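Local coordinates for metallo-beta-lactamase domain-containing protein (Thermotoga maritima, PDB 3H3E) that binds zinc and is probably a metal-dependent hydrolase of the metallo-beta-lactamase superfamily, although its exact reaction is not established, at residues V167-E172 with F196-K201; G134-R139 with L189-E194. The protein carries 2 engineered substitutions. All coordinates share one frame; numbering follows the deposited sequence.

Contact 1 (V167-E172 with F196-K201); sequences VVRTKE and FNERIK
Arg169 leaves strand 165-170 with CG anti to the backbone N (chi1 -177°) and stays extended through chi2, then bends at chi3, which swings the guanidinium across the side chain of Glu198. Glu198 itself turns at chi2 (94°), so that its carboxylate is brought to the NE edge of the arginine. The two side chains cross at about a right angle, and OE1 of Glu198 lies in the guanidinium plane 3.2 Å from Arg169 NE. This is a salt bridge whose hydrogen bond is fairly straight but weak. Beyond it, Arg169 NH2 comes to 3.8 Å from CD1 of Phe196, approaching the ring obliquely. Val167, two residues earlier on the same side of the strand, lays CG1 over one face of that ring, off its centre and 4.3 Å from Phe196 CZ; Phe131 meets Phe196 edge-to-face. At the other end of the contact the chain of Lys201, extended as far as CE and bent at its tip, runs alongside the poorly ordered Glu172, with Lys201 CD packed on Glu172 CB. Their charged ends do not meet. Strand 173-178 separates the two strands in the sheet, and Leu174 touches Val167, Arg169, Phe196 and Glu198. The chemistry thus grades from a buried apolar patch to a partly exposed ion pair, whose weak bond would be expected to be screened by solvent.

Contact 2 (G134-R139 with L189-E194); sequences GPANLR and LLDIAE
A salt-bridge network of Arg139, Asp191 and Glu194 ties the loop after strand 130-133 to the C-terminal part of helix 185-193, in the neighbourhood of the zinc site: the side chain of Ala136 is about 9 Å from that of His182. Arg139 NH2 is the shared point of the network, and Asp191 links it to the loop backbone. Asp191 OD2 accepts the backbone N-H of Asn137 at 2.9 Å, from above the carboxylate plane, and also takes a hydrogen bond from a water that donates to Gly134 O as well. Asp191 OD1 is met nearly along its C-O axis by Arg139 NH2 at 2.6 Å, but the bond is bent (132° at the hydrogen) and tilted out of the guanidinium plane. The chain of Arg139, with CG beside the backbone N (chi1 -67°) and extended from there to NE, carries its guanidinium to the helix. Arg139 NH2 also meets Glu194 tip to tip, a weaker bond of 3.3 Å to Glu194 OE2. Leu190 CB and Asn137 CB lie off-centre over opposite faces of the guanidinium, which should limit its rotation, while Asn187 OD1 accepts from Arg139 NH1. Asn137 closes an Asx turn in which Asn137 OD1 accepts from Arg139 N at 2.8 Å. A second water joins Asn137 ND2 to Glu194 OE1. With two carboxylates sharing one NH2, Arg139 probably remains charged and Asp191 ionised. An Asx turn and an ion network centred on Arg139 thus fix this loop to a helix of the metallo-beta-lactamase fold.

Overall arrangement
Contacts 1 and 2 interlock along the chain, their segments alternating, and their centres lie 15 Å apart. Helix 185-193 links them: it packs on the sheet carrying strands 165-170 and 200-204, and its buried side meets contact 1 where Val167 CG2 touches Ile192 CD1 at 3.8 Å. Ile200 CD1 likewise rests 3.9 Å from Leu189 O. Another side of the helix presents Asp191 to residues 134-139. Contact 2 is the nearer to the zinc site, which is formed by His69, His71 and His182. The side chain of Pro135 lies about 13 Å from the bound zinc ion. Contact 1 lies away from that site.

Contact 1 (V167-E172 with F196-K201)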
ATOM      1  N   VAL A 167      -2.044   9.526  -0.959  1.00 26.33           N
ATOM      2  CA  VAL A 167      -2.973  10.344  -0.196  1.00 21.93           C
ATOM      3  C   VAL A 167      -3.953  11.002  -1.164  1.00 22.84           C
ATOM      4  O   VAL A 167      -3.562  11.684  -2.111  1.00 18.09           O
ATOM      5  CB  VAL A 167      -2.245  11.410   0.639  1.00 11.79           C
ATOM      6  CG1 VAL A 167      -3.232  12.210   1.476  1.00 11.26           C
ATOM      7  CG2 VAL A 167      -1.230  10.755   1.520  1.00 10.49           C
ATOM      8  N   VAL A 168      -5.231  10.759  -0.924  1.00 19.11           N
ATOM      9  CA  VAL A 168      -6.293  11.352  -1.705  1.00 18.92           C
ATOM     10  C   VAL A 168      -6.992  12.359  -0.811  1.00 26.74           C
ATOM     11  O   VAL A 168      -7.481  12.012   0.267  1.00 26.49           O
ATOM     12  CB  VAL A 168      -7.341  10.308  -2.127  1.00 21.34           C
ATOM     13  CG1 VAL A 168      -8.367  10.931  -3.075  1.00 14.71           C
ATOM     14  CG2 VAL A 168      -6.673   9.071  -2.739  1.00 20.20           C
ATOM     15  N   ARG A 169      -7.033  13.604  -1.272  1.00 26.21           N
ATOM     16  CA  ARG A 169      -7.624  14.700  -0.523  1.00 25.46           C
ATOM     17  C   ARG A 169      -9.100  14.825  -0.893  1.00 30.79           C
ATOM     18  O   ARG A 169      -9.454  15.093  -2.038  1.00 34.04           O
ATOM     19  CB  ARG A 169      -6.846  15.988  -0.789  1.00 27.24           C
ATOM     20  CG  ARG A 169      -7.312  17.202  -0.030  1.00 36.26           C
ATOM     21  CD  ARG A 169      -6.693  18.434  -0.654  1.00 44.28           C
ATOM     22  NE  ARG A 169      -5.468  18.863   0.013  1.00 47.34           N
ATOM     23  CZ  ARG A 169      -4.427  19.405  -0.613  1.00 49.15           C
ATOM     24  NH1 ARG A 169      -4.461  19.542  -1.936  1.00 42.66           N
ATOM     25  NH2 ARG A 169      -3.349  19.789   0.078  1.00 50.01           N
ATOM     26  N   THR A 170      -9.941  14.605   0.110  1.00 33.11           N
ATOM     27  CA  THR A 170     -11.389  14.491  -0.010  1.00 32.43           C
ATOM     28  C   THR A 170     -12.010  15.648   0.782  1.00 37.80           C
ATOM     29  O   THR A 170     -11.362  16.195   1.683  1.00 37.42           O
ATOM     30  CB  THR A 170     -11.813  13.106   0.556  1.00 22.44           C
ATOM     31  OG1 THR A 170     -11.892  12.173  -0.515  1.00 27.92           O
ATOM     32  CG2 THR A 170     -13.129  13.133   1.301  1.00 26.32           C
ATOM     33  N   LYS A 171     -13.236  16.050   0.452  1.00 37.23           N
ATOM     34  CA  LYS A 171     -13.853  17.153   1.190  1.00 46.17           C
ATOM     35  C   LYS A 171     -14.066  16.768   2.663  1.00 49.86           C
ATOM     36  O   LYS A 171     -14.155  17.630   3.541  1.00 48.03           O
ATOM     37  CB  LYS A 171     -15.153  17.618   0.524  1.00 53.58           C
ATOM     38  CG  LYS A 171     -16.316  16.671   0.701  1.00 66.73           C
ATOM     39  CD  LYS A 171     -17.573  17.194   0.024  1.00 75.75           C
ATOM     40  CE  LYS A 171     -17.567  16.899  -1.466  1.00 84.05           C
ATOM     41  NZ  LYS A 171     -18.929  17.040  -2.066  1.00 88.51           N
ATOM     42  N   GLU A 172     -14.099  15.461   2.916  1.00 53.70           N
ATOM     43  CA  GLU A 172     -14.312  14.891   4.248  1.00 60.05           C
ATOM     44  C   GLU A 172     -13.009  14.651   5.019  1.00 49.84           C
ATOM     45  O   GLU A 172     -13.026  14.246   6.186  1.00 40.04           O
ATOM     46  CB  GLU A 172     -15.039  13.551   4.111  1.00 76.93           C
ATOM     47  CG  GLU A 172     -16.343  13.613   3.339  1.00 86.03           C
ATOM     48  CD  GLU A 172     -17.513  13.950   4.232  1.00 89.86           C
ATOM     49  OE1 GLU A 172     -17.432  13.651   5.444  1.00 88.72           O
ATOM     50  OE2 GLU A 172     -18.510  14.509   3.725  1.00 92.29           O
ATOM     51  N   PHE A 196      -0.013  17.751   5.533  1.00 18.43           N
ATOM     52  CA  PHE A 196      -1.353  18.202   5.194  1.00 21.41           C
ATOM     53  C   PHE A 196      -2.075  18.814   6.398  1.00 26.60           C
ATOM     54  O   PHE A 196      -2.137  18.212   7.468  1.00 27.80           O
ATOM     55  CB  PHE A 196      -2.170  17.043   4.611  1.00 28.55           C
ATOM     56  CG  PHE A 196      -1.604  16.484   3.335  1.00 28.00           C
ATOM     57  CD1 PHE A 196      -2.103  16.885   2.107  1.00 25.99           C
ATOM     58  CD2 PHE A 196      -0.567  15.570   3.362  1.00 28.08           C
ATOM     59  CE1 PHE A 196      -1.579  16.385   0.928  1.00 25.93           C
ATOM     60  CE2 PHE A 196      -0.035  15.065   2.181  1.00 24.16           C
ATOM     61  CZ  PHE A 196      -0.543  15.468   0.967  1.00 25.65           C
ATOM     62  N   ASN A 197      -2.614  20.016   6.208  1.00 29.36           N
ATOM     63  CA  ASN A 197      -3.429  20.663   7.221  1.00 25.99           C
ATOM     64  C   ASN A 197      -4.796  19.991   7.370  1.00 25.95           C
ATOM     65  O   ASN A 197      -5.609  20.408   8.182  1.00 43.50           O
ATOM     66  CB  ASN A 197      -3.617  22.136   6.875  1.00 30.53           C
ATOM     67  CG  ASN A 197      -4.029  22.970   8.074  1.00 43.04           C
ATOM     68  OD1 ASN A 197      -4.244  22.442   9.166  1.00 44.46           O
ATOM     69  ND2 ASN A 197      -4.134  24.284   7.877  1.00 46.30           N
ATOM     70  N   GLU A 198      -5.036  18.948   6.587  1.00 16.87           N
ATOM     71  CA  GLU A 198      -6.331  18.270   6.549  1.00 24.44           C
ATOM     72  C   GLU A 198      -6.372  17.103   7.515  1.00 25.07           C
ATOM     73  O   GLU A 198      -5.348  16.530   7.851  1.00 34.10           O
ATOM     74  CB  GLU A 198      -6.654  17.747   5.137  1.00 30.86           C
ATOM     75  CG  GLU A 198      -7.387  18.702   4.211  1.00 33.23           C
ATOM     76  CD  GLU A 198      -6.449  19.496   3.315  1.00 54.63           C
ATOM     77  OE1 GLU A 198      -5.254  19.127   3.205  1.00 52.59           O
ATOM     78  OE2 GLU A 198      -6.911  20.497   2.718  1.00 69.50           O
ATOM     79  N   ARG A 199      -7.566  16.736   7.952  1.00 25.00           N
ATOM     80  CA  ARG A 199      -7.715  15.626   8.874  1.00 20.53           C
ATOM     81  C   ARG A 199      -7.649  14.306   8.108  1.00 24.70           C
ATOM     82  O   ARG A 199      -8.014  14.238   6.936  1.00 29.32           O
ATOM     83  CB  ARG A 199      -9.037  15.742   9.636  1.00 25.73           C
ATOM     84  CG  ARG A 199      -9.314  14.549  10.536  1.00 48.70           C
ATOM     85  CD  ARG A 199     -10.674  14.633  11.189  1.00 58.33           C
ATOM     86  NE  ARG A 199     -10.605  15.308  12.478  1.00 61.79           N
ATOM     87  CZ  ARG A 199     -10.816  14.709  13.646  1.00 67.13           C
ATOM     88  NH1 ARG A 199     -11.125  13.417  13.692  1.00 63.44           N
ATOM     89  NH2 ARG A 199     -10.732  15.405  14.772  1.00 73.77           N
ATOM     90  N   ILE A 200      -7.178  13.254   8.769  1.00 22.33           N
ATOM     91  CA  ILE A 200      -7.157  11.937   8.155  1.00 21.82           C
ATOM     92  C   ILE A 200      -8.496  11.227   8.406  1.00 27.81           C
ATOM     93  O   ILE A 200      -8.856  10.942   9.544  1.00 35.19           O
ATOM     94  CB  ILE A 200      -5.970  11.101   8.673  1.00 17.22           C
ATOM     95  CG1 ILE A 200      -4.651  11.765   8.289  1.00 16.85           C
ATOM     96  CG2 ILE A 200      -6.003   9.699   8.102  1.00 10.93           C
ATOM     97  CD1 ILE A 200      -3.435  11.127   8.919  1.00  9.69           C
ATOM     98  N   LYS A 201      -9.236  10.970   7.335  1.00 23.19           N
ATOM     99  CA  LYS A 201     -10.568  10.389   7.433  1.00 27.08           C
ATOM    100  C   LYS A 201     -10.510   8.866   7.481  1.00 29.84           C
ATOM    101  O   LYS A 201     -11.030   8.258   8.415  1.00 30.40           O
ATOM    102  CB  LYS A 201     -11.436  10.845   6.250  1.00 33.10           C
ATOM    103  CG  LYS A 201     -12.776  10.118   6.112  1.00 41.81           C
ATOM    104  CD  LYS A 201     -13.545  10.608   4.878  1.00 53.87           C
ATOM    105  CE  LYS A 201     -14.969  10.050   4.788  1.00 55.37           C
ATOM    106  NZ  LYS A 201     -14.996   8.615   4.380  1.00 55.38           N
TER

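Contact 2 (G134-R139 with L189-E194)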
ATOM      1  N   GLY A 134       6.738   9.898   0.035  1.00 12.18           N
ATOM      2  CA  GLY A 134       7.891   9.020  -0.011  1.00 12.00           C
ATOM      3  C   GLY A 134       8.117   8.299   1.294  1.00 21.27           C
ATOM      4  O   GLY A 134       7.278   8.354   2.192  1.00 22.62           O
ATOM      5  N   PRO A 135       9.268   7.628   1.416  1.00 18.83           N
ATOM      6  CA  PRO A 135       9.554   6.783   2.571  1.00 10.80           C
ATOM      7  C   PRO A 135       9.312   7.557   3.863  1.00 19.49           C
ATOM      8  O   PRO A 135       9.846   8.657   4.033  1.00 22.14           O
ATOM      9  CB  PRO A 135      11.043   6.491   2.422  1.00  9.70           C
ATOM     10  CG  PRO A 135      11.387   6.817   1.072  1.00  7.78           C
ATOM     11  CD  PRO A 135      10.455   7.839   0.579  1.00 16.05           C
ATOM     12  N   ALA A 136       8.521   6.983   4.763  1.00 19.51           N
ATOM     13  CA  ALA A 136       8.207   7.621   6.038  1.00 12.28           C
ATOM     14  C   ALA A 136       9.424   7.719   6.932  1.00 13.28           C
ATOM     15  O   ALA A 136      10.300   6.864   6.909  1.00 20.35           O
ATOM     16  CB  ALA A 136       7.121   6.850   6.747  1.00 12.61           C
ATOM     17  N   ASN A 137       9.459   8.771   7.730  1.00 14.36           N
ATOM     18  CA  ASN A 137      10.472   8.952   8.745  1.00 14.06           C
ATOM     19  C   ASN A 137      10.306   7.875   9.806  1.00 21.93           C
ATOM     20  O   ASN A 137       9.243   7.748  10.408  1.00 27.14           O
ATOM     21  CB  ASN A 137      10.310  10.349   9.355  1.00 14.59           C
ATOM     22  CG  ASN A 137      11.306  10.636  10.470  1.00 28.03           C
ATOM     23  OD1 ASN A 137      11.977   9.742  10.982  1.00 31.51           O
ATOM     24  ND2 ASN A 137      11.384  11.895  10.865  1.00 28.13           N
ATOM     25  N   LEU A 138      11.361   7.106  10.046  1.00 19.90           N
ATOM     26  CA  LEU A 138      11.287   5.986  10.986  1.00 14.71           C
ATOM     27  C   LEU A 138      11.228   6.372  12.469  1.00 18.55           C
ATOM     28  O   LEU A 138      10.946   5.526  13.315  1.00 21.39           O
ATOM     29  CB  LEU A 138      12.452   5.037  10.750  1.00  9.55           C
ATOM     30  CG  LEU A 138      12.318   4.185   9.495  1.00 15.70           C
ATOM     31  CD1 LEU A 138      13.667   3.688   9.070  1.00  9.34           C
ATOM     32  CD2 LEU A 138      11.352   3.035   9.717  1.00  9.94           C
ATOM     33  N   ARG A 139      11.492   7.639  12.775  1.00 16.98           N
ATOM     34  CA  ARG A 139      11.535   8.118  14.159  1.00 19.20           C
ATOM     35  C   ARG A 139      12.158   7.145  15.162  1.00 25.08           C
ATOM     36  O   ARG A 139      11.600   6.912  16.238  1.00 20.86           O
ATOM     37  CB  ARG A 139      10.144   8.529  14.620  1.00 10.50           C
ATOM     38  CG  ARG A 139       9.629   9.741  13.891  1.00 17.60           C
ATOM     39  CD  ARG A 139       8.135   9.891  14.001  1.00  9.40           C
ATOM     40  NE  ARG A 139       7.670  10.966  13.139  1.00 10.89           N
ATOM     41  CZ  ARG A 139       7.130  10.780  11.944  1.00 15.78           C
ATOM     42  NH1 ARG A 139       6.970   9.549  11.470  1.00 10.84           N
ATOM     43  NH2 ARG A 139       6.749  11.827  11.228  1.00 14.85           N
ATOM     44  N   LEU A 189       1.549   7.904   8.970  1.00 20.83           N
ATOM     45  CA  LEU A 189       0.454   8.838   9.251  1.00 17.59           C
ATOM     46  C   LEU A 189       0.960  10.158   9.801  1.00 14.00           C
ATOM     47  O   LEU A 189       0.460  11.213   9.451  1.00 21.24           O
ATOM     48  CB  LEU A 189      -0.549   8.216  10.217  1.00 20.75           C
ATOM     49  CG  LEU A 189      -1.366   7.038   9.670  1.00 17.78           C
ATOM     50  CD1 LEU A 189      -2.380   6.601  10.689  1.00  8.33           C
ATOM     51  CD2 LEU A 189      -2.055   7.439   8.398  1.00  7.85           C
ATOM     52  N   LEU A 190       1.960  10.085  10.668  1.00 16.47           N
ATOM     53  CA  LEU A 190       2.595  11.265  11.219  1.00 12.69           C
ATOM     54  C   LEU A 190       3.266  12.069  10.118  1.00 16.23           C
ATOM     55  O   LEU A 190       3.215  13.294  10.118  1.00 20.13           O
ATOM     56  CB  LEU A 190       3.618  10.865  12.279  1.00 21.22           C
ATOM     57  CG  LEU A 190       3.108  10.113  13.513  1.00 20.93           C
ATOM     58  CD1 LEU A 190       4.244   9.398  14.240  1.00 13.56           C
ATOM     59  CD2 LEU A 190       2.407  11.080  14.442  1.00 19.06           C
ATOM     60  N   ASP A 191       3.906  11.392   9.173  1.00 19.01           N
ATOM     61  CA  ASP A 191       4.498  12.113   8.054  1.00 15.40           C
ATOM     62  C   ASP A 191       3.412  12.875   7.303  1.00 20.61           C
ATOM     63  O   ASP A 191       3.600  14.024   6.922  1.00 27.41           O
ATOM     64  CB  ASP A 191       5.262  11.177   7.120  1.00 17.29           C
ATOM     65  CG  ASP A 191       6.733  11.032   7.505  1.00 33.85           C
ATOM     66  OD1 ASP A 191       7.067  11.241   8.692  1.00 39.75           O
ATOM     67  OD2 ASP A 191       7.562  10.711   6.622  1.00 36.18           O
ATOM     68  N   ILE A 192       2.268  12.228   7.107  1.00 20.97           N
ATOM     69  CA  ILE A 192       1.122  12.844   6.449  1.00 15.81           C
ATOM     70  C   ILE A 192       0.590  14.027   7.262  1.00 20.32           C
ATOM     71  O   ILE A 192       0.415  15.120   6.748  1.00 26.28           O
ATOM     72  CB  ILE A 192       0.036  11.799   6.231  1.00  9.67           C
ATOM     73  CG1 ILE A 192       0.540  10.755   5.236  1.00  8.14           C
ATOM     74  CG2 ILE A 192      -1.221  12.433   5.743  1.00 10.73           C
ATOM     75  CD1 ILE A 192      -0.382   9.611   5.058  1.00 12.80           C
ATOM     76  N   ALA A 193       0.369  13.790   8.545  1.00 15.46           N
ATOM     77  CA  ALA A 193      -0.005  14.817   9.513  1.00 17.92           C
ATOM     78  C   ALA A 193       0.862  16.095   9.518  1.00 27.50           C
ATOM     79  O   ALA A 193       0.364  17.196   9.801  1.00 33.27           O
ATOM     80  CB  ALA A 193      -0.004  14.204  10.889  1.00 11.51           C
ATOM     81  N   GLU A 194       2.155  15.948   9.235  1.00 24.62           N
ATOM     82  CA  GLU A 194       3.071  17.093   9.220  1.00 19.71           C
ATOM     83  C   GLU A 194       3.019  17.858   7.900  1.00 21.83           C
ATOM     84  O   GLU A 194       3.557  18.959   7.806  1.00 22.47           O
ATOM     85  CB  GLU A 194       4.518  16.657   9.473  1.00 15.30           C
ATOM     86  CG  GLU A 194       4.730  15.725  10.653  1.00 26.83           C
ATOM     87  CD  GLU A 194       6.194  15.340  10.837  1.00 36.60           C
ATOM     88  OE1 GLU A 194       6.951  15.377   9.842  1.00 38.23           O
ATOM     89  OE2 GLU A 194       6.588  14.999  11.975  1.00 39.17           O
TER
HETATM   90  O   HOH W   1       6.438  10.378   4.094  1.00 33.55           O
HETATM   91  O   HOH W   2       9.358  13.599   9.392  1.00 21.06           O